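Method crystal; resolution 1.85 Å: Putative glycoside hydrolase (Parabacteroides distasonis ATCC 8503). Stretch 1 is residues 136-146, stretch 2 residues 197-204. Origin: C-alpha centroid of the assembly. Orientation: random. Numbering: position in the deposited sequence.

Stretch 1 136-146: CWLTILRSIEE
Stretch 2 (197-204) EKMRQVYP

A small apolar contact, closed at one end by a single hydrogen bond, joins one side of a helix (136-146) to a second segment, 197-204, helical at its start and loop or turn by Tyr 203. Stretch 1 is regularly helical (phi/psi near -65/-40), with i to i+4 bonds such as Leu 141 N to Trp 137 O (2.9 Å). In stretch 2, Tyr 203 N bonds Met 199 O (2.8 Å), and the chain opens to -125/71 at Tyr 203, whose CA-to-CB bond points toward the helix. The stretches run roughly parallel, nearest at Leu 138 and Met 199, CA to CA 6.8 Å. Of 381 Å² covered, Leu 138 and Tyr 203 give most (94 and 92 Å²), then Met 199 (67 Å²); Met 199, Leu 141 and Trp 137 are buried. Met 199, a selenomethionine (m,m,m), curls its flexible side chain so that CE lies 3.5 Å from Leu 141 CD1, 3.8 Å from Trp 137 CB and 4.0 Å from Leu 138 CD2. Trp 137 (chi1 -79°, chi2 95°) points CA to CB toward stretch 2, but its ring leads away. Leu 138 and Leu 141, one turn apart and both m,t, present branched methyls: Leu 138 CD2 meets Val 202 CB (3.6 Å; chi1 t) and Tyr 203 CE2 (3.7 Å), while Leu 141 CD1 reaches Tyr 203 CE2 (3.6 Å). Tyr 203 (chi1 -60°, chi2 -74°) donates from OH to Glu 145 OE1 (2.9 Å), near the ring plane. Exposed Glu 145 is extended (t,t, chi3 4°).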

# COMPACT_ATOMS: atom_id res chain seq x y z
N CYS A 136 8.17 -7.21 -17.44
CA CYS A 136 6.89 -6.54 -17.42
C CYS A 136 6.97 -5.14 -16.76
O CYS A 136 6.45 -4.16 -17.29
CB CYS A 136 5.93 -7.48 -16.77
SG CYS A 136 4.56 -6.69 -16.18
N TRP A 137 7.63 -5.04 -15.62
CA TRP A 137 7.83 -3.74 -14.99
C TRP A 137 8.76 -2.82 -15.79
O TRP A 137 8.55 -1.62 -15.80
CB TRP A 137 8.34 -3.91 -13.57
CG TRP A 137 7.24 -4.25 -12.64
CD1 TRP A 137 6.85 -5.48 -12.23
CD2 TRP A 137 6.40 -3.31 -11.97
NE1 TRP A 137 5.82 -5.36 -11.33
CE2 TRP A 137 5.51 -4.04 -11.17
CE3 TRP A 137 6.30 -1.92 -12.00
CZ2 TRP A 137 4.53 -3.43 -10.40
CZ3 TRP A 137 5.34 -1.31 -11.23
CH2 TRP A 137 4.47 -2.06 -10.43
N LEU A 138 9.79 -3.38 -16.44
CA LEU A 138 10.66 -2.59 -17.29
C LEU A 138 9.81 -1.94 -18.41
O LEU A 138 10.02 -0.78 -18.77
CB LEU A 138 11.83 -3.42 -17.86
CG LEU A 138 12.91 -3.78 -16.82
CD1 LEU A 138 13.87 -4.81 -17.32
CD2 LEU A 138 13.65 -2.52 -16.31
N THR A 139 8.82 -2.65 -18.93
CA THR A 139 7.95 -2.09 -19.95
C THR A 139 7.10 -0.93 -19.42
O THR A 139 7.05 0.13 -20.03
CB THR A 139 7.10 -3.20 -20.57
OG1 THR A 139 8.00 -4.09 -21.20
CG2 THR A 139 6.13 -2.68 -21.59
N ILE A 140 6.50 -1.10 -18.25
CA ILE A 140 5.63 -0.06 -17.67
C ILE A 140 6.49 1.18 -17.37
O ILE A 140 6.10 2.33 -17.66
CB ILE A 140 4.81 -0.66 -16.45
CG1 ILE A 140 3.49 0.08 -16.16
CG2 ILE A 140 5.62 -0.74 -15.20
CD1 ILE A 140 3.66 1.48 -15.58
N LEU A 141 7.69 0.98 -16.84
CA LEU A 141 8.56 2.12 -16.52
C LEU A 141 8.93 2.89 -17.76
O LEU A 141 8.98 4.10 -17.70
CB LEU A 141 9.79 1.71 -15.71
CG LEU A 141 9.47 1.19 -14.30
CD1 LEU A 141 10.71 0.69 -13.62
CD2 LEU A 141 8.76 2.30 -13.44
N ARG A 142 9.19 2.20 -18.89
CA ARG A 142 9.48 2.86 -20.17
C ARG A 142 8.24 3.64 -20.67
O ARG A 142 8.38 4.73 -21.21
CB ARG A 142 10.00 1.84 -21.22
CG ARG A 142 10.75 2.42 -22.40
N SER A 143 7.04 3.10 -20.46
CA SER A 143 5.79 3.82 -20.84
C SER A 143 5.66 5.15 -20.08
O SER A 143 5.19 6.14 -20.64
CB SER A 143 4.49 2.98 -20.68
OG SER A 143 4.00 2.89 -19.35
N ILE A 144 6.12 5.17 -18.84
CA ILE A 144 6.08 6.38 -17.99
C ILE A 144 7.18 7.34 -18.42
O ILE A 144 6.98 8.53 -18.55
CB ILE A 144 6.22 6.00 -16.52
CG1 ILE A 144 4.97 5.21 -16.10
CG2 ILE A 144 6.48 7.26 -15.68
CD1 ILE A 144 4.98 4.61 -14.73
N GLU A 145 8.36 6.79 -18.69
CA GLU A 145 9.47 7.61 -19.11
C GLU A 145 9.19 8.26 -20.52
O GLU A 145 9.74 9.31 -20.85
CB GLU A 145 10.73 6.74 -19.12
CG GLU A 145 12.04 7.44 -18.86
CD GLU A 145 13.23 6.47 -18.78
OE1 GLU A 145 13.05 5.24 -19.01
OE2 GLU A 145 14.36 6.94 -18.51
N GLU A 146 8.32 7.65 -21.32
CA GLU A 146 7.99 8.19 -22.67
C GLU A 146 7.44 9.62 -22.54
O GLU A 146 7.77 10.48 -23.35
CB GLU A 146 6.98 7.28 -23.42
CG GLU A 146 6.64 7.71 -24.85
N GLU A 197 17.43 -7.63 -9.46
CA GLU A 197 18.69 -7.51 -10.19
C GLU A 197 18.41 -7.08 -11.62
O GLU A 197 19.08 -6.19 -12.14
CB GLU A 197 19.48 -8.83 -10.16
CG GLU A 197 20.11 -9.10 -8.81
CD GLU A 197 20.75 -10.48 -8.69
OE1 GLU A 197 20.26 -11.47 -9.32
OE2 GLU A 197 21.75 -10.57 -7.93
N LYS A 198 17.41 -7.70 -12.23
CA LYS A 198 17.04 -7.38 -13.60
C LYS A 198 16.59 -5.89 -13.65
O LYS A 198 16.95 -5.16 -14.57
CB LYS A 198 15.93 -8.33 -14.10
CG LYS A 198 16.15 -8.95 -15.50
N MSE A 199 15.84 -5.43 -12.64
CA MSE A 199 15.36 -4.02 -12.63
C MSE A 199 16.52 -3.04 -12.60
O MSE A 199 16.56 -2.08 -13.37
CB MSE A 199 14.47 -3.76 -11.42
CG MSE A 199 13.20 -4.61 -11.33
SE MSE A 199 12.08 -4.48 -12.88
CE MSE A 199 11.76 -2.54 -12.83
N ARG A 200 17.49 -3.32 -11.73
CA ARG A 200 18.63 -2.43 -11.53
C ARG A 200 19.63 -2.36 -12.69
O ARG A 200 20.45 -1.43 -12.74
CB ARG A 200 19.31 -2.77 -10.22
CG ARG A 200 18.39 -2.50 -9.06
CD ARG A 200 19.04 -2.71 -7.70
NE ARG A 200 18.09 -2.45 -6.62
CZ ARG A 200 17.66 -3.34 -5.73
NH1 ARG A 200 18.09 -4.57 -5.73
NH2 ARG A 200 16.78 -2.97 -4.82
N GLN A 201 19.58 -3.32 -13.61
CA GLN A 201 20.41 -3.26 -14.81
C GLN A 201 19.97 -2.10 -15.68
O GLN A 201 20.73 -1.62 -16.52
CB GLN A 201 20.24 -4.52 -15.64
CG GLN A 201 20.85 -5.75 -15.04
CD GLN A 201 20.54 -6.97 -15.86
OE1 GLN A 201 19.68 -6.94 -16.74
NE2 GLN A 201 21.23 -8.06 -15.57
N VAL A 202 18.72 -1.69 -15.53
CA VAL A 202 18.16 -0.59 -16.28
C VAL A 202 17.94 0.67 -15.41
O VAL A 202 18.22 1.80 -15.85
CB VAL A 202 16.83 -1.06 -16.93
CG1 VAL A 202 16.19 0.07 -17.67
CG2 VAL A 202 17.07 -2.30 -17.86
N TYR A 203 17.45 0.50 -14.18
CA TYR A 203 17.17 1.63 -13.28
C TYR A 203 17.89 1.46 -11.96
O TYR A 203 17.28 1.23 -10.94
CB TYR A 203 15.66 1.76 -13.02
CG TYR A 203 14.86 1.98 -14.26
CD1 TYR A 203 14.87 3.21 -14.88
CD2 TYR A 203 14.12 0.98 -14.82
CE1 TYR A 203 14.16 3.43 -16.03
CE2 TYR A 203 13.39 1.19 -15.99
CZ TYR A 203 13.42 2.42 -16.58
OH TYR A 203 12.71 2.69 -17.72
N PRO A 204 19.22 1.60 -11.97
CA PRO A 204 20.02 1.35 -10.75
C PRO A 204 19.69 2.27 -9.56
O PRO A 204 19.85 1.85 -8.42
CB PRO A 204 21.47 1.54 -11.22
CG PRO A 204 21.37 2.43 -12.43
CD PRO A 204 20.06 2.09 -13.09